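Local coordinates for protein agmatinase (Burkholderia thailandensis, PDB 4DZ4) that probably hydrolyses agmatine to putrescine and urea, as an arginase-family enzyme that binds two manganese ions per subunit, at residues I118-M132 / I141-Y153. Sequence-based numbering, arbitrary orientation.
Sequences IVEHARTILQSDARM and ITYPLLIAHAQKY
In the arginase-type alpha/beta fold, helix 114-126 and helix 142-153, joined through strand 131-136 of the parallel sheet, pack side by side with Ala122 against Ala148. The segment axes cross at -39° and come within 8.1 Å. Small methyls permit this approach: Ala122 CB and Ala148 CB are only 3.4 Å apart, tighter than usual. Val119 is a knob in the hole formed by Pro144, Ile147, Ala148 and Gln151, its methyl CG2 lying 3.6 Å from Pro144 CB. Beside strand 131-136, Leu145 CD2 meets Ile118 CG2, Ala122 CB and Met132 CE, branched and flexible apolar chains filling the buried contact between helices and strand. His149 offers both a ring face and two polar nitrogens: Leu126 CD1 sits almost squarely over the face, 4.0 Å from the centroid, in a CH-pi contact, ND1 bonds to Leu145 O one turn back, and a water links NE2 to Met132 N. Lysine has the length to reach two acceptors: Lys152 stays extended past Leu126 CB until a final bend (chi4 64°) brings NZ round. Lys152 NZ donates to Leu126 O at 3.1 Å, from the opposite face of that carbonyl plane to Asp129 N, also a donor, and forms a salt bridge with Asp129 OD1 at 2.6 Å.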
# COMPACT_ATOMS: atom_id res chain seq x y z
N ILE B 118 -20.09 -1.95 27.53
CA ILE B 118 -20.34 -0.70 26.85
C ILE B 118 -21.44 0.12 27.56
O ILE B 118 -21.27 1.35 27.78
CB ILE B 118 -20.65 -0.88 25.35
CG1 ILE B 118 -19.47 -1.59 24.65
CG2 ILE B 118 -20.98 0.48 24.70
CD1 ILE B 118 -19.81 -2.10 23.26
N VAL B 119 -22.52 -0.53 27.97
CA VAL B 119 -23.58 0.17 28.77
C VAL B 119 -22.94 0.79 30.01
O VAL B 119 -23.21 1.96 30.32
CB VAL B 119 -24.75 -0.77 29.14
CG1 VAL B 119 -25.79 -0.04 30.01
CG2 VAL B 119 -25.41 -1.31 27.88
N GLU B 120 -22.08 0.06 30.71
CA GLU B 120 -21.53 0.57 31.98
C GLU B 120 -20.52 1.71 31.76
O GLU B 120 -20.43 2.63 32.55
CB GLU B 120 -20.88 -0.58 32.75
CG GLU B 120 -20.14 -0.18 34.01
CD GLU B 120 -21.04 0.44 35.09
OE1 GLU B 120 -22.29 0.35 35.05
OE2 GLU B 120 -20.46 1.06 36.00
N HIS B 121 -19.76 1.62 30.67
CA HIS B 121 -18.86 2.69 30.27
C HIS B 121 -19.66 3.97 30.08
O HIS B 121 -19.31 5.03 30.63
CB HIS B 121 -18.14 2.23 28.98
CG HIS B 121 -17.30 3.29 28.30
ND1 HIS B 121 -16.07 3.64 28.74
CD2 HIS B 121 -17.54 4.02 27.12
CE1 HIS B 121 -15.57 4.58 27.90
NE2 HIS B 121 -16.47 4.81 26.92
N ALA B 122 -20.75 3.87 29.33
CA ALA B 122 -21.58 5.05 29.04
C ALA B 122 -22.29 5.51 30.32
O ALA B 122 -22.35 6.70 30.62
CB ALA B 122 -22.59 4.74 27.94
N ARG B 123 -22.84 4.56 31.08
CA ARG B 123 -23.48 4.93 32.36
C ARG B 123 -22.54 5.74 33.25
O ARG B 123 -22.94 6.76 33.84
CB ARG B 123 -24.02 3.69 33.09
CG ARG B 123 -24.91 4.00 34.31
CD ARG B 123 -24.89 2.88 35.35
NE ARG B 123 -23.54 2.75 35.92
CZ ARG B 123 -23.05 3.48 36.91
NH1 ARG B 123 -23.80 4.42 37.50
NH2 ARG B 123 -21.80 3.29 37.32
N THR B 124 -21.30 5.27 33.38
CA THR B 124 -20.32 5.95 34.19
C THR B 124 -20.09 7.39 33.71
O THR B 124 -20.07 8.34 34.50
CB THR B 124 -18.99 5.17 34.21
OG1 THR B 124 -19.22 3.94 34.90
CG2 THR B 124 -17.91 5.94 34.95
N ILE B 125 -19.90 7.55 32.40
CA ILE B 125 -19.62 8.89 31.87
C ILE B 125 -20.86 9.78 32.01
O ILE B 125 -20.76 10.94 32.42
CB ILE B 125 -19.13 8.81 30.41
CG1 ILE B 125 -17.75 8.12 30.40
CG2 ILE B 125 -19.09 10.20 29.78
CD1 ILE B 125 -17.40 7.53 29.03
N LEU B 126 -22.03 9.20 31.75
CA LEU B 126 -23.26 10.00 31.80
C LEU B 126 -23.63 10.49 33.20
O LEU B 126 -24.35 11.47 33.33
CB LEU B 126 -24.42 9.27 31.13
CG LEU B 126 -24.23 9.05 29.63
CD1 LEU B 126 -25.35 8.17 29.10
CD2 LEU B 126 -24.20 10.38 28.91
N GLN B 127 -23.09 9.84 34.25
CA GLN B 127 -23.33 10.28 35.62
C GLN B 127 -22.71 11.67 35.85
O GLN B 127 -23.17 12.42 36.74
CB GLN B 127 -22.83 9.24 36.66
N SER B 128 -21.74 12.04 35.02
CA SER B 128 -21.07 13.35 35.13
C SER B 128 -21.81 14.50 34.47
O SER B 128 -21.40 15.66 34.62
CB SER B 128 -19.65 13.30 34.52
OG SER B 128 -19.72 13.32 33.10
N ASP B 129 -22.88 14.20 33.73
CA ASP B 129 -23.48 15.22 32.86
C ASP B 129 -22.64 15.72 31.65
O ASP B 129 -23.10 16.59 30.91
CB ASP B 129 -23.98 16.43 33.65
CG ASP B 129 -25.01 16.05 34.71
OD1 ASP B 129 -25.68 15.00 34.55
OD2 ASP B 129 -25.13 16.81 35.69
N ALA B 130 -21.42 15.21 31.46
CA ALA B 130 -20.74 15.41 30.17
C ALA B 130 -21.53 14.73 29.05
O ALA B 130 -22.24 13.76 29.29
CB ALA B 130 -19.31 14.84 30.22
N ARG B 131 -21.43 15.25 27.83
CA ARG B 131 -21.94 14.57 26.64
C ARG B 131 -20.88 13.56 26.22
O ARG B 131 -19.69 13.76 26.50
CB ARG B 131 -22.08 15.54 25.46
CG ARG B 131 -22.90 16.79 25.71
CD ARG B 131 -24.37 16.49 25.88
NE ARG B 131 -25.10 17.75 25.85
CZ ARG B 131 -26.40 17.88 26.08
NH1 ARG B 131 -27.14 16.81 26.37
NH2 ARG B 131 -26.96 19.07 26.01
N MET B 132 -21.31 12.52 25.51
CA MET B 132 -20.39 11.52 24.96
C MET B 132 -20.22 11.70 23.46
O MET B 132 -21.20 11.77 22.73
CB MET B 132 -20.86 10.08 25.23
CG MET B 132 -20.78 9.71 26.70
SD MET B 132 -21.28 7.99 26.95
CE MET B 132 -19.93 7.07 26.18
N ILE B 141 -21.75 -0.89 18.46
CA ILE B 141 -21.55 -0.14 19.73
C ILE B 141 -22.68 0.85 20.01
O ILE B 141 -22.97 1.16 21.18
CB ILE B 141 -20.17 0.56 19.81
CG1 ILE B 141 -20.10 1.80 18.88
CG2 ILE B 141 -19.04 -0.46 19.56
CD1 ILE B 141 -18.84 2.65 19.04
N THR B 142 -23.32 1.36 18.96
CA THR B 142 -24.35 2.37 19.14
C THR B 142 -25.59 1.86 19.91
O THR B 142 -26.27 2.64 20.61
CB THR B 142 -24.73 2.99 17.80
OG1 THR B 142 -23.54 3.47 17.16
CG2 THR B 142 -25.73 4.16 18.00
N TYR B 143 -25.86 0.57 19.80
CA TYR B 143 -26.99 -0.01 20.52
C TYR B 143 -26.79 0.08 22.05
O TYR B 143 -27.61 0.70 22.73
CB TYR B 143 -27.24 -1.45 20.01
CG TYR B 143 -28.31 -2.20 20.74
CD1 TYR B 143 -29.58 -1.63 21.00
CD2 TYR B 143 -28.09 -3.53 21.14
CE1 TYR B 143 -30.56 -2.34 21.68
CE2 TYR B 143 -29.06 -4.24 21.84
CZ TYR B 143 -30.31 -3.64 22.08
OH TYR B 143 -31.27 -4.37 22.73
N PRO B 144 -25.69 -0.47 22.61
CA PRO B 144 -25.57 -0.26 24.06
C PRO B 144 -25.39 1.21 24.46
O PRO B 144 -25.82 1.62 25.55
CB PRO B 144 -24.31 -1.08 24.45
CG PRO B 144 -23.66 -1.45 23.14
CD PRO B 144 -24.79 -1.53 22.14
N LEU B 145 -24.82 2.02 23.56
CA LEU B 145 -24.71 3.45 23.85
C LEU B 145 -26.10 4.07 23.95
O LEU B 145 -26.35 4.87 24.86
CB LEU B 145 -23.87 4.17 22.78
CG LEU B 145 -22.36 3.84 22.78
CD1 LEU B 145 -21.66 4.57 21.63
CD2 LEU B 145 -21.68 4.19 24.11
N LEU B 146 -27.00 3.69 23.05
CA LEU B 146 -28.38 4.18 23.10
C LEU B 146 -29.11 3.71 24.37
O LEU B 146 -29.90 4.45 24.95
CB LEU B 146 -29.16 3.76 21.86
CG LEU B 146 -28.81 4.51 20.57
CD1 LEU B 146 -29.45 3.78 19.41
CD2 LEU B 146 -29.23 5.99 20.62
N ILE B 147 -28.86 2.48 24.79
CA ILE B 147 -29.46 1.97 26.03
C ILE B 147 -29.11 2.91 27.18
O ILE B 147 -29.99 3.35 27.93
CB ILE B 147 -29.00 0.52 26.34
CG1 ILE B 147 -29.63 -0.44 25.32
CG2 ILE B 147 -29.35 0.11 27.78
CD1 ILE B 147 -29.04 -1.83 25.33
N ALA B 148 -27.82 3.24 27.31
CA ALA B 148 -27.35 4.05 28.42
C ALA B 148 -27.89 5.49 28.28
O ALA B 148 -28.29 6.11 29.27
CB ALA B 148 -25.83 4.04 28.45
N HIS B 149 -27.93 5.99 27.04
CA HIS B 149 -28.49 7.33 26.80
C HIS B 149 -29.97 7.46 27.12
O HIS B 149 -30.39 8.46 27.67
CB HIS B 149 -28.18 7.81 25.38
CG HIS B 149 -26.78 8.38 25.24
ND1 HIS B 149 -25.69 7.59 25.16
CD2 HIS B 149 -26.32 9.70 25.21
CE1 HIS B 149 -24.58 8.37 25.06
NE2 HIS B 149 -24.98 9.66 25.10
N ALA B 150 -30.76 6.44 26.78
CA ALA B 150 -32.18 6.43 27.14
C ALA B 150 -32.39 6.41 28.65
O ALA B 150 -33.38 6.96 29.12
CB ALA B 150 -32.90 5.26 26.48
N GLN B 151 -31.47 5.79 29.41
CA GLN B 151 -31.55 5.82 30.88
C GLN B 151 -31.51 7.26 31.39
O GLN B 151 -32.24 7.63 32.29
CB GLN B 151 -30.42 5.03 31.56
CG GLN B 151 -30.51 3.50 31.49
CD GLN B 151 -29.23 2.78 31.98
OE1 GLN B 151 -28.27 3.41 32.45
NE2 GLN B 151 -29.23 1.45 31.89
N LYS B 152 -30.64 8.07 30.80
CA LYS B 152 -30.43 9.44 31.26
C LYS B 152 -31.45 10.42 30.69
O LYS B 152 -31.98 11.23 31.42
CB LYS B 152 -29.03 9.93 30.91
CG LYS B 152 -28.73 11.32 31.43
CD LYS B 152 -27.28 11.70 31.20
CE LYS B 152 -26.92 13.04 31.83
NZ LYS B 152 -27.01 13.09 33.32
N TYR B 153 -31.70 10.32 29.38
CA TYR B 153 -32.45 11.31 28.61
C TYR B 153 -33.88 10.90 28.31
O TYR B 153 -34.65 11.69 27.74
CB TYR B 153 -31.72 11.62 27.30
CG TYR B 153 -30.44 12.37 27.51
CD1 TYR B 153 -30.46 13.74 27.75
CD2 TYR B 153 -29.20 11.71 27.45
CE1 TYR B 153 -29.29 14.44 27.96
CE2 TYR B 153 -28.00 12.41 27.65
CZ TYR B 153 -28.06 13.78 27.90
OH TYR B 153 -26.93 14.53 28.10
O HOH W 1 -26.14 16.23 30.14
O HOH W 2 -23.98 12.08 25.78